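Local coordinates for glycoside hydrolase family 31 (Trueperella pyogenes, PDB 5I0F), which probably degrades cycloalternan by hydrolysing its alpha-glucosidic linkages through a covalent glycosyl-enzyme intermediate, at residues W293-N305 against H317-A331. Numbering follows the deposited sequence.
With GLC (alpha-D-glucopyranose), chain C; BGC (beta-D-glucopyranose), chain B.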
loop_
_atom_site.group_PDB
_atom_site.type_symbol
_atom_site.label_atom_id
_atom_site.label_comp_id
_atom_site.label_asym_id
_atom_site.label_seq_id
_atom_site.Cartn_x
_atom_site.Cartn_y
_atom_site.Cartn_z
ATOM N N TRP A 293 -24.309 -1.095 3.479
ATOM C CA TRP A 293 -23.828 -0.201 4.550
ATOM C C TRP A 293 -22.391 0.292 4.367
ATOM O O TRP A 293 -22.024 1.283 5.003
ATOM C CB TRP A 293 -24.019 -0.799 5.960
ATOM C CG TRP A 293 -23.431 -2.201 6.225
ATOM C CD1 TRP A 293 -24.124 -3.385 6.208
ATOM C CD2 TRP A 293 -22.085 -2.534 6.590
ATOM N NE1 TRP A 293 -23.287 -4.427 6.531
ATOM C CE2 TRP A 293 -22.029 -3.940 6.750
ATOM C CE3 TRP A 293 -20.919 -1.787 6.800
ATOM C CZ2 TRP A 293 -20.865 -4.605 7.123
ATOM C CZ3 TRP A 293 -19.746 -2.464 7.174
ATOM C CH2 TRP A 293 -19.734 -3.860 7.321
ATOM N N ILE A 294 -21.590 -0.341 3.501
ATOM C CA ILE A 294 -20.257 0.202 3.213
ATOM C C ILE A 294 -20.292 1.587 2.547
ATOM O O ILE A 294 -19.298 2.303 2.585
ATOM C CB ILE A 294 -19.326 -0.751 2.425
ATOM C CG1 ILE A 294 -19.810 -0.997 1.000
ATOM C CG2 ILE A 294 -19.129 -2.064 3.190
ATOM C CD1 ILE A 294 -18.732 -1.432 0.045
ATOM N N PHE A 295 -21.446 1.979 1.993
ATOM C CA PHE A 295 -21.565 3.220 1.241
ATOM C C PHE A 295 -22.003 4.442 2.025
ATOM O O PHE A 295 -22.085 5.539 1.450
ATOM C CB PHE A 295 -22.483 3.008 0.039
ATOM C CG PHE A 295 -21.916 2.064 -0.973
ATOM C CD1 PHE A 295 -20.729 2.362 -1.619
ATOM C CD2 PHE A 295 -22.575 0.909 -1.305
ATOM C CE1 PHE A 295 -20.201 1.494 -2.562
ATOM C CE2 PHE A 295 -22.055 0.030 -2.255
ATOM C CZ PHE A 295 -20.865 0.322 -2.870
ATOM N N GLY A 296 -22.286 4.285 3.321
ATOM C CA GLY A 296 -22.537 5.457 4.176
ATOM C C GLY A 296 -21.229 6.093 4.652
ATOM O O GLY A 296 -20.147 5.645 4.299
ATOM N N LEU A 297 -21.307 7.143 5.453
ATOM C CA LEU A 297 -20.083 7.763 5.981
ATOM C C LEU A 297 -19.403 6.852 7.015
ATOM O O LEU A 297 -20.064 6.298 7.924
ATOM C CB LEU A 297 -20.403 9.126 6.596
ATOM C CG LEU A 297 -19.242 9.904 7.218
ATOM C CD1 LEU A 297 -18.170 10.175 6.187
ATOM C CD2 LEU A 297 -19.765 11.208 7.797
ATOM N N TRP A 298 -18.094 6.694 6.860
ATOM C CA TRP A 298 -17.262 5.989 7.828
ATOM C C TRP A 298 -16.626 7.020 8.773
ATOM O O TRP A 298 -15.969 7.959 8.303
ATOM C CB TRP A 298 -16.131 5.229 7.147
ATOM C CG TRP A 298 -16.533 4.030 6.347
ATOM C CD1 TRP A 298 -17.574 3.924 5.467
ATOM C CD2 TRP A 298 -15.878 2.767 6.354
ATOM N NE1 TRP A 298 -17.612 2.663 4.923
ATOM C CE2 TRP A 298 -16.577 1.929 5.454
ATOM C CE3 TRP A 298 -14.765 2.264 7.028
ATOM C CZ2 TRP A 298 -16.208 0.599 5.224
ATOM C CZ3 TRP A 298 -14.378 0.934 6.796
ATOM C CH2 TRP A 298 -15.094 0.122 5.894
ATOM N N ALA A 299 -16.806 6.823 10.075
ATOM C CA ALA A 299 -16.186 7.675 11.112
ATOM C C ALA A 299 -14.989 6.955 11.734
ATOM O O ALA A 299 -15.091 5.784 12.074
ATOM C CB ALA A 299 -17.202 7.953 12.172
ATOM N N SER A 300 -13.875 7.655 11.913
ATOM C CA SER A 300 -12.661 7.058 12.490
ATOM C C SER A 300 -11.822 8.147 13.177
ATOM O O SER A 300 -11.871 9.328 12.804
ATOM C CB SER A 300 -11.861 6.375 11.391
ATOM O OG SER A 300 -10.656 5.783 11.871
ATOM N N GLY A 301 -11.066 7.730 14.174
ATOM C CA GLY A 301 -10.137 8.614 14.867
ATOM C C GLY A 301 -9.276 7.798 15.797
ATOM O O GLY A 301 -9.797 7.125 16.696
ATOM N N ASN A 302 -7.963 7.825 15.604
ATOM C CA ASN A 302 -7.107 6.974 16.426
ATOM C C ASN A 302 -7.213 7.264 17.942
ATOM O O ASN A 302 -7.003 6.359 18.752
ATOM C CB ASN A 302 -5.646 7.025 15.970
ATOM C CG ASN A 302 -4.781 6.024 16.726
ATOM O OD1 ASN A 302 -4.157 6.363 17.756
ATOM N ND2 ASN A 302 -4.780 4.789 16.273
ATOM N N GLU A 303 -7.570 8.507 18.318
ATOM C CA GLU A 303 -7.651 8.881 19.732
ATOM C C GLU A 303 -8.998 8.590 20.375
ATOM O O GLU A 303 -9.229 9.003 21.501
ATOM C CB GLU A 303 -7.208 10.348 19.931
ATOM C CG GLU A 303 -5.746 10.478 19.539
ATOM C CD GLU A 303 -5.091 11.784 19.912
ATOM O OE1 GLU A 303 -3.848 11.780 19.935
ATOM O OE2 GLU A 303 -5.769 12.806 20.129
ATOM N N TRP A 304 -9.882 7.876 19.674
ATOM C CA TRP A 304 -11.101 7.363 20.309
ATOM C C TRP A 304 -10.728 6.021 20.931
ATOM O O TRP A 304 -10.926 4.972 20.317
ATOM C CB TRP A 304 -12.210 7.183 19.298
ATOM C CG TRP A 304 -12.565 8.435 18.573
ATOM C CD1 TRP A 304 -12.286 9.725 18.940
ATOM C CD2 TRP A 304 -13.322 8.511 17.385
ATOM N NE1 TRP A 304 -12.789 10.599 18.016
ATOM C CE2 TRP A 304 -13.421 9.879 17.037
ATOM C CE3 TRP A 304 -13.917 7.556 16.555
ATOM C CZ2 TRP A 304 -14.117 10.314 15.914
ATOM C CZ3 TRP A 304 -14.614 8.006 15.417
ATOM C CH2 TRP A 304 -14.693 9.364 15.116
ATOM N N ASN A 305 -10.169 6.077 22.133
ATOM C CA ASN A 305 -9.560 4.898 22.751
ATOM C C ASN A 305 -10.279 4.414 24.011
ATOM O O ASN A 305 -9.707 3.670 24.810
ATOM C CB ASN A 305 -8.069 5.091 22.978
ATOM C CG ASN A 305 -7.747 6.029 24.126
ATOM O OD1 ASN A 305 -8.516 6.940 24.455
ATOM N ND2 ASN A 305 -6.591 5.815 24.738
ATOM N N HIS A 317 -22.749 12.706 16.065
ATOM C CA HIS A 317 -23.268 12.464 14.712
ATOM C C HIS A 317 -24.811 12.492 14.697
ATOM O O HIS A 317 -25.431 13.167 13.879
ATOM C CB HIS A 317 -22.748 11.148 14.149
ATOM C CG HIS A 317 -21.443 11.286 13.439
ATOM N ND1 HIS A 317 -21.349 11.833 12.184
ATOM C CD2 HIS A 317 -20.174 10.998 13.824
ATOM C CE1 HIS A 317 -20.078 11.879 11.822
ATOM N NE2 HIS A 317 -19.345 11.357 12.791
ATOM N N ARG A 318 -25.417 11.764 15.614
ATOM C CA ARG A 318 -26.871 11.691 15.676
ATOM C C ARG A 318 -27.470 13.067 15.999
ATOM O O ARG A 318 -28.418 13.510 15.341
ATOM C CB ARG A 318 -27.270 10.656 16.735
ATOM C CG ARG A 318 -28.763 10.589 17.045
ATOM C CD ARG A 318 -28.989 10.081 18.466
ATOM N NE ARG A 318 -29.399 8.687 18.489
ATOM C CZ ARG A 318 -29.276 7.853 19.534
ATOM N NH1 ARG A 318 -28.693 8.213 20.691
ATOM N NH2 ARG A 318 -29.738 6.620 19.405
ATOM N N ASN A 319 -26.921 13.741 17.004
ATOM C CA ASN A 319 -27.460 15.057 17.394
ATOM C C ASN A 319 -27.258 16.117 16.332
ATOM O O ASN A 319 -28.081 17.015 16.207
ATOM C CB ASN A 319 -26.868 15.518 18.712
ATOM C CG ASN A 319 -27.361 14.692 19.870
ATOM O OD1 ASN A 319 -28.499 14.212 19.869
ATOM N ND2 ASN A 319 -26.520 14.515 20.861
ATOM N N GLU A 320 -26.174 16.007 15.566
ATOM C CA GLU A 320 -25.934 16.938 14.470
ATOM C C GLU A 320 -26.681 16.579 13.165
ATOM O O GLU A 320 -26.634 17.341 12.221
ATOM C CB GLU A 320 -24.425 17.096 14.214
ATOM C CG GLU A 320 -23.633 17.712 15.372
ATOM C CD GLU A 320 -23.902 19.195 15.614
ATOM O OE1 GLU A 320 -24.624 19.846 14.832
ATOM O OE2 GLU A 320 -23.351 19.726 16.600
ATOM N N GLY A 321 -27.349 15.432 13.100
ATOM C CA GLY A 321 -27.964 14.978 11.840
ATOM C C GLY A 321 -26.987 14.683 10.709
ATOM O O GLY A 321 -27.284 14.964 9.550
ATOM N N ILE A 322 -25.820 14.125 11.055
ATOM C CA ILE A 322 -24.793 13.724 10.094
ATOM C C ILE A 322 -24.646 12.217 10.297
ATOM O O ILE A 322 -23.884 11.792 11.149
ATOM C CB ILE A 322 -23.458 14.505 10.317
ATOM C CG1 ILE A 322 -23.713 15.999 10.088
ATOM C CG2 ILE A 322 -22.362 14.033 9.368
ATOM C CD1 ILE A 322 -22.672 16.925 10.682
ATOM N N PRO A 323 -25.457 11.419 9.582
ATOM C CA PRO A 323 -25.463 9.990 9.863
ATOM C C PRO A 323 -24.160 9.305 9.464
ATOM O O PRO A 323 -23.488 9.717 8.490
ATOM C CB PRO A 323 -26.643 9.451 9.034
ATOM C CG PRO A 323 -26.883 10.496 7.986
ATOM C CD PRO A 323 -26.502 11.805 8.603
ATOM N N VAL A 324 -23.814 8.282 10.227
ATOM C CA VAL A 324 -22.671 7.437 9.929
ATOM C C VAL A 324 -23.173 6.020 9.782
ATOM O O VAL A 324 -24.131 5.624 10.474
ATOM C CB VAL A 324 -21.558 7.545 10.992
ATOM C CG1 VAL A 324 -20.841 8.864 10.860
ATOM C CG2 VAL A 324 -22.085 7.429 12.409
ATOM N N SER A 325 -22.565 5.272 8.867
ATOM C CA SER A 325 -22.857 3.842 8.714
ATOM C C SER A 325 -21.820 2.901 9.334
ATOM O O SER A 325 -22.124 1.744 9.592
ATOM C CB SER A 325 -23.140 3.492 7.240
ATOM O OG SER A 325 -21.942 3.506 6.476
ATOM N N VAL A 326 -20.623 3.403 9.598
ATOM C CA VAL A 326 -19.501 2.571 10.062
ATOM C C VAL A 326 -18.660 3.408 11.025
ATOM O O VAL A 326 -18.369 4.585 10.752
ATOM C CB VAL A 326 -18.578 2.099 8.899
ATOM C CG1 VAL A 326 -17.417 1.252 9.429
ATOM C CG2 VAL A 326 -19.335 1.292 7.856
ATOM N N VAL A 327 -18.253 2.788 12.126
ATOM C CA VAL A 327 -17.228 3.357 12.995
ATOM C C VAL A 327 -16.051 2.401 13.048
ATOM O O VAL A 327 -16.234 1.192 13.255
ATOM C CB VAL A 327 -17.765 3.727 14.397
ATOM C CG1 VAL A 327 -18.304 2.521 15.159
ATOM C CG2 VAL A 327 -16.680 4.469 15.199
ATOM N N VAL A 328 -14.860 2.926 12.760
ATOM C CA VAL A 328 -13.608 2.192 12.931
ATOM C C VAL A 328 -13.019 2.570 14.292
ATOM O O VAL A 328 -12.951 3.757 14.627
ATOM C CB VAL A 328 -12.600 2.551 11.799
ATOM C CG1 VAL A 328 -11.318 1.736 11.938
ATOM C CG2 VAL A 328 -13.250 2.316 10.433
ATOM N N ILE A 329 -12.602 1.566 15.076
ATOM C CA ILE A 329 -11.909 1.779 16.330
ATOM C C ILE A 329 -10.533 1.157 16.179
ATOM O O ILE A 329 -10.421 -0.045 15.892
ATOM C CB ILE A 329 -12.665 1.137 17.533
ATOM C CG1 ILE A 329 -14.161 1.490 17.482
ATOM C CG2 ILE A 329 -12.027 1.590 18.845
ATOM C CD1 ILE A 329 -15.023 0.766 18.496
ATOM N N GLU A 330 -9.501 1.990 16.328
ATOM C CA GLU A 330 -8.117 1.567 16.203
ATOM C C GLU A 330 -7.488 1.243 17.525
ATOM O O GLU A 330 -6.907 0.166 17.685
ATOM C CB GLU A 330 -7.290 2.643 15.470
ATOM C CG GLU A 330 -7.761 2.863 14.062
ATOM C CD GLU A 330 -6.729 3.543 13.185
ATOM O OE1 GLU A 330 -5.955 4.407 13.710
ATOM O OE2 GLU A 330 -6.722 3.219 11.969
ATOM N N ALA A 331 -7.626 2.165 18.474
ATOM C CA ALA A 331 -7.072 2.019 19.818
ATOM C C ALA A 331 -8.134 1.402 20.738
ATOM O O ALA A 331 -8.662 2.067 21.608
ATOM C CB ALA A 331 -6.615 3.372 20.349
HETATM C C1 GLC C . -1.462 3.606 15.538
HETATM C C2 GLC C . -0.075 3.509 16.196
HETATM C C3 GLC C . 0.213 2.095 16.686
HETATM C C4 GLC C . -0.948 1.584 17.534
HETATM C C5 GLC C . -2.246 1.666 16.735
HETATM C C6 GLC C . -3.457 1.167 17.518
HETATM O O2 GLC C . 0.949 3.901 15.273
HETATM O O3 GLC C . 1.437 2.076 17.435
HETATM O O4 GLC C . -0.690 0.227 17.926
HETATM O O5 GLC C . -2.473 3.031 16.370
HETATM O O6 GLC C . -3.693 2.002 18.645
HETATM C C2 BGC B . -2.650 3.429 9.249
HETATM C C3 BGC B . -3.325 4.611 9.969
HETATM C C4 BGC B . -3.585 4.230 11.423
HETATM C C5 BGC B . -2.291 3.769 12.112
HETATM C C6 BGC B . -2.630 3.209 13.488
HETATM C C1 BGC B . -2.036 2.290 10.103
HETATM O O2 BGC B . -2.129 3.637 7.921
HETATM O O3 BGC B . -4.536 4.972 9.300
HETATM O O4 BGC B . -4.151 5.345 12.139
HETATM O O5 BGC B . -1.544 2.775 11.365
HETATM O O6 BGC B . -1.440 2.977 14.248
HETATM O O HOH W 1 -23.895 7.904 6.339
HETATM O O HOH W 2 -9.645 4.459 17.852
HETATM O O HOH W 3 -10.536 4.889 14.839
HETATM O O HOH W 4 -8.251 1.370 24.417
#
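E330 OE1 takes two bonds at once, from N302 ND2 at 2.8 Å and from the O4 hydroxyl of the beta-glucose BGC at 2.6 Å. Both residues sit just past the C-terminal ends of strands 297-300 and 326-329, the first two strands of the family 31 TIM barrel, joined by helix 307-320 as a parallel beta-alpha-beta unit. The amide stands nearly upright to the carboxylate, 76° between planes, and reaches OE1 on its anti side; ND2 also donates to O5 of the alpha-glucose GLC, so one amide nitrogen serves protein and sugar. E330 OE2 forms a salt bridge with K465.

Within the sheet, the strands are joined by A299 N to V326 O (2.8 Å) and V328 N to A299 O (2.9 Å). Water 3 accepts from G301 N and donates to V328 O, linking the two backbones.

W298 and V326 lie side by side on one face of the sheet. With CG1 anti to the backbone N (chi1 179°), CG2 of V326 comes to lie over the five-membered ring of W298, 3.7 Å from its centroid in a CH-pi contact, and also meets the edge of W293. A299 CB, on the opposite face from W298, and L297 CD2 both touch V324 CG1. At the barrel's N-terminal end, S325 OG donates to W293 O at 2.7 Å, nearly in line with the carbonyl bond.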